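Local structure of eukaryotic Translation Initiation 4E (Schistosoma mansoni, 3HXI) at residues Asn143-Glu146 with Thr147-Ile151; Gln168-Ser171 with Asp172-Ser175. The protein binds the 7-methylguanosine cap of messenger RNA and, as a eukaryotic initiation factor 4E, probably delivers capped messages to the translation machinery. All blocks are in the same frame, centred on the assembly; numbering follows the deposited sequence.

Interaction 1 (Asn143-Glu146 with Thr147-Ile151); sequences NEEE and TILSI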
ATOM      1  N   ASN A 143     -16.558   4.781   4.255  1.00 24.14           N
ATOM      2  CA  ASN A 143     -17.995   4.505   4.262  1.00 24.80           C
ATOM      3  C   ASN A 143     -18.608   4.197   2.898  1.00 25.62           C
ATOM      4  O   ASN A 143     -19.825   4.053   2.788  1.00 25.56           O
ATOM      5  CB  ASN A 143     -18.743   5.643   4.978  1.00 24.82           C
ATOM      6  CG  ASN A 143     -18.676   6.972   4.232  1.00 26.62           C
ATOM      7  OD1 ASN A 143     -18.087   7.091   3.135  1.00 23.22           O
ATOM      8  ND2 ASN A 143     -19.311   7.990   4.818  1.00 23.75           N
ATOM      9  N   GLU A 144     -17.773   4.099   1.860  1.00 25.56           N
ATOM     10  CA  GLU A 144     -18.206   3.502   0.580  1.00 26.01           C
ATOM     11  C   GLU A 144     -18.135   1.969   0.647  1.00 26.22           C
ATOM     12  O   GLU A 144     -17.274   1.340   0.006  1.00 25.32           O
ATOM     13  CB  GLU A 144     -17.368   4.037  -0.587  1.00 26.86           C
ATOM     14  CG  GLU A 144     -17.497   5.540  -0.814  1.00 28.66           C
ATOM     15  CD  GLU A 144     -18.792   5.920  -1.510  1.00 35.16           C
ATOM     16  OE1 GLU A 144     -19.335   5.097  -2.281  1.00 35.47           O
ATOM     17  OE2 GLU A 144     -19.271   7.051  -1.274  1.00 38.64           O
ATOM     18  N   GLU A 145     -19.051   1.380   1.421  1.00 25.45           N
ATOM     19  CA  GLU A 145     -18.991  -0.047   1.790  1.00 25.99           C
ATOM     20  C   GLU A 145     -18.734  -0.987   0.619  1.00 25.94           C
ATOM     21  O   GLU A 145     -17.827  -1.823   0.657  1.00 25.24           O
ATOM     22  CB  GLU A 145     -20.284  -0.479   2.498  1.00 26.58           C
ATOM     23  CG  GLU A 145     -20.266  -1.959   2.998  1.00 25.03           C
ATOM     24  CD  GLU A 145     -21.492  -2.328   3.807  1.00 27.46           C
ATOM     25  OE1 GLU A 145     -21.814  -1.583   4.756  1.00 29.91           O
ATOM     26  OE2 GLU A 145     -22.129  -3.359   3.499  1.00 23.00           O
ATOM     27  N   GLU A 146     -19.554  -0.854  -0.410  1.00 25.34           N
ATOM     28  CA  GLU A 146     -19.526  -1.775  -1.519  1.00 27.06           C
ATOM     29  C   GLU A 146     -18.168  -1.747  -2.245  1.00 25.98           C
ATOM     30  O   GLU A 146     -17.595  -2.798  -2.514  1.00 26.39           O
ATOM     31  CB  GLU A 146     -20.688  -1.460  -2.457  1.00 28.35           C
ATOM     32  CG  GLU A 146     -20.738  -2.310  -3.689  1.00 32.29           C
ATOM     33  CD  GLU A 146     -22.032  -2.100  -4.443  1.00 36.88           C
ATOM     34  OE1 GLU A 146     -22.601  -0.990  -4.351  1.00 39.60           O
ATOM     35  OE2 GLU A 146     -22.477  -3.045  -5.112  1.00 40.91           O
ATOM     36  N   THR A 147     -17.652  -0.550  -2.517  1.00 24.70           N
ATOM     37  CA  THR A 147     -16.352  -0.373  -3.197  1.00 23.70           C
ATOM     38  C   THR A 147     -15.193  -0.822  -2.297  1.00 22.81           C
ATOM     39  O   THR A 147     -14.281  -1.540  -2.739  1.00 21.01           O
ATOM     40  CB  THR A 147     -16.149   1.105  -3.586  1.00 24.85           C
ATOM     41  OG1 THR A 147     -17.275   1.539  -4.360  1.00 24.60           O
ATOM     42  CG2 THR A 147     -14.875   1.304  -4.408  1.00 24.08           C
ATOM     43  N   ILE A 148     -15.241  -0.403  -1.034  1.00 20.97           N
ATOM     44  CA  ILE A 148     -14.233  -0.792  -0.054  1.00 20.09           C
ATOM     45  C   ILE A 148     -14.140  -2.324   0.021  1.00 20.86           C
ATOM     46  O   ILE A 148     -13.046  -2.869  -0.072  1.00 18.01           O
ATOM     47  CB  ILE A 148     -14.510  -0.172   1.326  1.00 20.39           C
ATOM     48  CG1 ILE A 148     -14.338   1.352   1.267  1.00 17.59           C
ATOM     49  CG2 ILE A 148     -13.645  -0.851   2.423  1.00 18.33           C
ATOM     50  CD1 ILE A 148     -14.690   2.069   2.562  1.00 19.95           C
ATOM     51  N   LEU A 149     -15.293  -3.001   0.130  1.00 20.08           N
ATOM     52  CA  LEU A 149     -15.341  -4.467   0.140  1.00 21.82           C
ATOM     53  C   LEU A 149     -14.844  -5.157  -1.126  1.00 22.06           C
ATOM     54  O   LEU A 149     -14.121  -6.151  -1.016  1.00 21.81           O
ATOM     55  CB  LEU A 149     -16.725  -5.005   0.558  1.00 22.51           C
ATOM     56  CG  LEU A 149     -17.062  -5.158   2.060  1.00 25.08           C
ATOM     57  CD1 LEU A 149     -16.325  -6.345   2.695  1.00 28.99           C
ATOM     58  CD2 LEU A 149     -16.788  -3.917   2.868  1.00 25.62           C
ATOM     59  N   SER A 150     -15.202  -4.664  -2.318  1.00 22.07           N
ATOM     60  CA  SER A 150     -14.631  -5.251  -3.549  1.00 21.30           C
ATOM     61  C   SER A 150     -13.105  -5.063  -3.652  1.00 21.03           C
ATOM     62  O   SER A 150     -12.406  -5.926  -4.193  1.00 20.08           O
ATOM     63  CB  SER A 150     -15.318  -4.732  -4.810  1.00 23.24           C
ATOM     64  OG  SER A 150     -15.045  -3.355  -4.989  1.00 26.27           O
ATOM     65  N   ILE A 151     -12.605  -3.955  -3.110  1.00 19.40           N
ATOM     66  CA  ILE A 151     -11.145  -3.720  -3.066  1.00 19.00           C
ATOM     67  C   ILE A 151     -10.497  -4.728  -2.135  1.00 18.51           C
ATOM     68  O   ILE A 151      -9.478  -5.343  -2.478  1.00 18.60           O
ATOM     69  CB  ILE A 151     -10.807  -2.281  -2.658  1.00 18.18           C
ATOM     70  CG1 ILE A 151     -11.084  -1.329  -3.822  1.00 16.99           C
ATOM     71  CG2 ILE A 151      -9.326  -2.139  -2.192  1.00 18.61           C
ATOM     72  CD1 ILE A 151     -10.977   0.114  -3.443  1.00 15.96           C
TER
HETATM   73  O   HOH W   1     -19.592   2.195  -2.267  1.00 33.49           O
HETATM   74  O   HOH W   2     -17.462   4.133  -4.108  1.00 36.44           O
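The carbonyls of E144, E145 and E146 receive the first i to i+4 hydrogen bonds of helix 145-159. I148 N reaches E144 O at 2.9 Å, with an N-H...O angle of 172°. L149 N bonds E145 O at 2.8 Å and S150 N bonds E146 O at 3.0 Å. E144, centre of an inverse gamma turn, holds the N-cap position, and a weak hydrogen bond from its N to S141 OG ties it to the preceding loop.

Water joins the side chains of E144 and T147. Two molecules bridge E144 OE1 and T147 OG1, both donating to the carboxylate oxygen; water 1 also donates to OG1, whereas water 2 accepts from it at 2.6 Å. The T147 torsion sets OG1 beside its own backbone N (chi1 -54°), where the hydroxyl faces the two bridging waters and the carboxylate behind them. One turn on, S150 OG has E117 OE2 of helix 115-120 as its principal partner.

The I148 side chain packs against backbone, with CG1 3.2 Å from E144 O and CD1 3.7 Å from N143 N. The apolar contact is between E145 and L149, which run side by side in the same direction, E145 CG meeting L149 CD2 at 4.0 Å; both also touch Y187.

Water thus links a carboxylate to a threonine hydroxyl across the first helical turn, and the three acidic residues at this N-terminus would be expected to interact favourably with the helix dipole.

Interaction 2 (Gln168-Ser171 with Asp172-Ser175); sequences QPVS and DQRS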
ATOM      1  N   GLN A 168      -9.890  -0.394   8.782  1.00 17.52           N
ATOM      2  CA  GLN A 168      -9.777   0.476   9.954  1.00 19.06           C
ATOM      3  C   GLN A 168      -9.768   1.916   9.498  1.00 19.31           C
ATOM      4  O   GLN A 168      -8.820   2.357   8.843  1.00 19.22           O
ATOM      5  CB  GLN A 168      -8.492   0.170  10.738  1.00 19.26           C
ATOM      6  CG  GLN A 168      -8.365  -1.277  11.083  1.00 21.67           C
ATOM      7  CD  GLN A 168      -7.033  -1.628  11.702  1.00 27.76           C
ATOM      8  OE1 GLN A 168      -6.034  -0.904  11.546  1.00 25.65           O
ATOM      9  NE2 GLN A 168      -7.012  -2.748  12.428  1.00 27.38           N
ATOM     10  N   PRO A 169     -10.836   2.660   9.840  1.00 19.46           N
ATOM     11  CA  PRO A 169     -10.883   4.069   9.540  1.00 19.61           C
ATOM     12  C   PRO A 169      -9.740   4.779  10.237  1.00 19.85           C
ATOM     13  O   PRO A 169      -9.251   4.307  11.279  1.00 19.52           O
ATOM     14  CB  PRO A 169     -12.230   4.512  10.139  1.00 19.88           C
ATOM     15  CG  PRO A 169     -13.052   3.269  10.173  1.00 19.59           C
ATOM     16  CD  PRO A 169     -12.042   2.212  10.551  1.00 19.43           C
ATOM     17  N   VAL A 170      -9.309   5.891   9.650  1.00 22.01           N
ATOM     18  CA  VAL A 170      -8.256   6.739  10.225  1.00 23.66           C
ATOM     19  C   VAL A 170      -8.516   7.084  11.703  1.00 24.74           C
ATOM     20  O   VAL A 170      -7.616   7.036  12.529  1.00 24.72           O
ATOM     21  CB  VAL A 170      -8.026   8.021   9.365  1.00 23.27           C
ATOM     22  CG1 VAL A 170      -7.078   8.974  10.066  1.00 24.31           C
ATOM     23  CG2 VAL A 170      -7.444   7.639   8.004  1.00 23.73           C
ATOM     24  N   SER A 171      -9.757   7.399  12.048  1.00 27.14           N
ATOM     25  CA  SER A 171     -10.080   7.715  13.450  1.00 28.69           C
ATOM     26  C   SER A 171      -9.619   6.595  14.406  1.00 29.49           C
ATOM     27  O   SER A 171      -8.985   6.860  15.448  1.00 29.52           O
ATOM     28  CB  SER A 171     -11.575   8.026  13.598  1.00 29.65           C
ATOM     29  OG  SER A 171     -12.382   6.960  13.121  1.00 31.06           O
ATOM     30  N   ASP A 172      -9.884   5.347  14.022  1.00 28.76           N
ATOM     31  CA  ASP A 172      -9.448   4.186  14.802  1.00 28.95           C
ATOM     32  C   ASP A 172      -7.931   4.013  14.805  1.00 28.25           C
ATOM     33  O   ASP A 172      -7.363   3.577  15.809  1.00 29.46           O
ATOM     34  CB  ASP A 172     -10.122   2.900  14.300  1.00 28.93           C
ATOM     35  CG  ASP A 172     -11.638   2.917  14.480  1.00 30.88           C
ATOM     36  OD1 ASP A 172     -12.161   3.727  15.276  1.00 34.74           O
ATOM     37  OD2 ASP A 172     -12.319   2.133  13.802  1.00 33.28           O
ATOM     38  N   GLN A 173      -7.282   4.327  13.680  1.00 27.15           N
ATOM     39  CA  GLN A 173      -5.819   4.283  13.588  1.00 25.78           C
ATOM     40  C   GLN A 173      -5.187   5.310  14.533  1.00 27.07           C
ATOM     41  O   GLN A 173      -4.245   5.000  15.254  1.00 26.64           O
ATOM     42  CB  GLN A 173      -5.346   4.542  12.153  1.00 25.64           C
ATOM     43  CG  GLN A 173      -5.720   3.460  11.138  1.00 22.71           C
ATOM     44  CD  GLN A 173      -5.271   3.811   9.726  1.00 22.13           C
ATOM     45  OE1 GLN A 173      -4.129   4.164   9.505  1.00 20.66           O
ATOM     46  NE2 GLN A 173      -6.181   3.735   8.778  1.00 18.03           N
ATOM     47  N   ARG A 174      -5.721   6.527  14.530  1.00 28.56           N
ATOM     48  CA  ARG A 174      -5.233   7.599  15.397  1.00 31.35           C
ATOM     49  C   ARG A 174      -5.242   7.203  16.865  1.00 32.60           C
ATOM     50  O   ARG A 174      -4.293   7.492  17.611  1.00 33.95           O
ATOM     51  CB  ARG A 174      -6.080   8.860  15.226  1.00 31.09           C
ATOM     52  CG  ARG A 174      -6.005   9.486  13.842  1.00 33.16           C
ATOM     53  CD  ARG A 174      -6.739  10.826  13.824  1.00 37.47           C
ATOM     54  NE  ARG A 174      -6.236  11.710  12.778  1.00 38.29           N
ATOM     55  CZ  ARG A 174      -5.047  12.307  12.814  1.00 38.99           C
ATOM     56  NH1 ARG A 174      -4.229  12.114  13.841  1.00 42.85           N
ATOM     57  NH2 ARG A 174      -4.673  13.100  11.823  1.00 40.63           N
ATOM     58  N   SER A 175      -6.305   6.513  17.268  1.00 33.88           N
ATOM     59  CA  SER A 175      -6.564   6.241  18.675  1.00 34.86           C
ATOM     60  C   SER A 175      -5.954   4.918  19.144  1.00 34.91           C
ATOM     61  O   SER A 175      -5.986   4.609  20.334  1.00 35.42           O
ATOM     62  CB  SER A 175      -8.068   6.277  18.933  1.00 34.37           C
ATOM     63  OG  SER A 175      -8.695   5.128  18.379  1.00 36.51           O
TER
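V170 O accepts the shortest of the hydrogen bonds here, from R174 N at 2.8 Å. It belongs to the first turn of helix 170-175, for which P169 is the N-cap residue. The bond from Q173 N to P169 O, 3.1 Å long, comes one residue earlier, while S175 N meets S171 O one residue later, at 3.3 Å, by a more bent bond with an N-H...O angle of 139°.

The Q173 side chain reaches back to the strand end. CG sits beside the backbone N (chi1 -67°) and the chain then runs extended, bringing NE2 to Q168 O at 3.0 Å. The acceptor lies close to the amide plane of Q173, although the donor is tilted 31° from the carbonyl plane of Q168. At the other end of the same amide OE1 accepts from W75 NE1, which fixes the way the amide is flipped, and the Q168 side chain is itself held by R85 through OE1 and by the carbonyl of T184 through NE2.

D172 runs alongside the P169 ring, its OD2 3.3 Å from P169 CD. V170 crosses R174 at an angle, its CG1 lying against the arginine chain, 3.9 Å from R174 NE and 4.0 Å from R174 CG.

The buried glutamine amide therefore couples the helix start to the end of the strand, through a bond made by a side chain as well as those of the backbone. The R174 side chain lies about 5 Å from the bound cap analogue, and its positive charge, partly balanced by a salt bridge from NH2 to E76, may contribute to the electrostatics around the ligand.

In the fold
Following the chain, strand 134-139 leads through a short loop to interaction 1, which opens helix 145-159. A connection after the helix leads to strand 166-169, where interaction 2 begins and passes into helix 170-175. Both are local contacts within continuous stretches, so neither closes a long loop; they come in series and neither nest nor cross. The centres of interactions 1 and 2 lie about 17 Å apart, and the nearest atoms of interactions 1 and 2 are about 7 Å apart. Interaction 1 sets the helix start against helix 115-120 and strands 134-139 and 187-188. Interaction 2 joins the end of a strand in the antiparallel sheet to the loop holding W75 and E76, near the bound cap analogue.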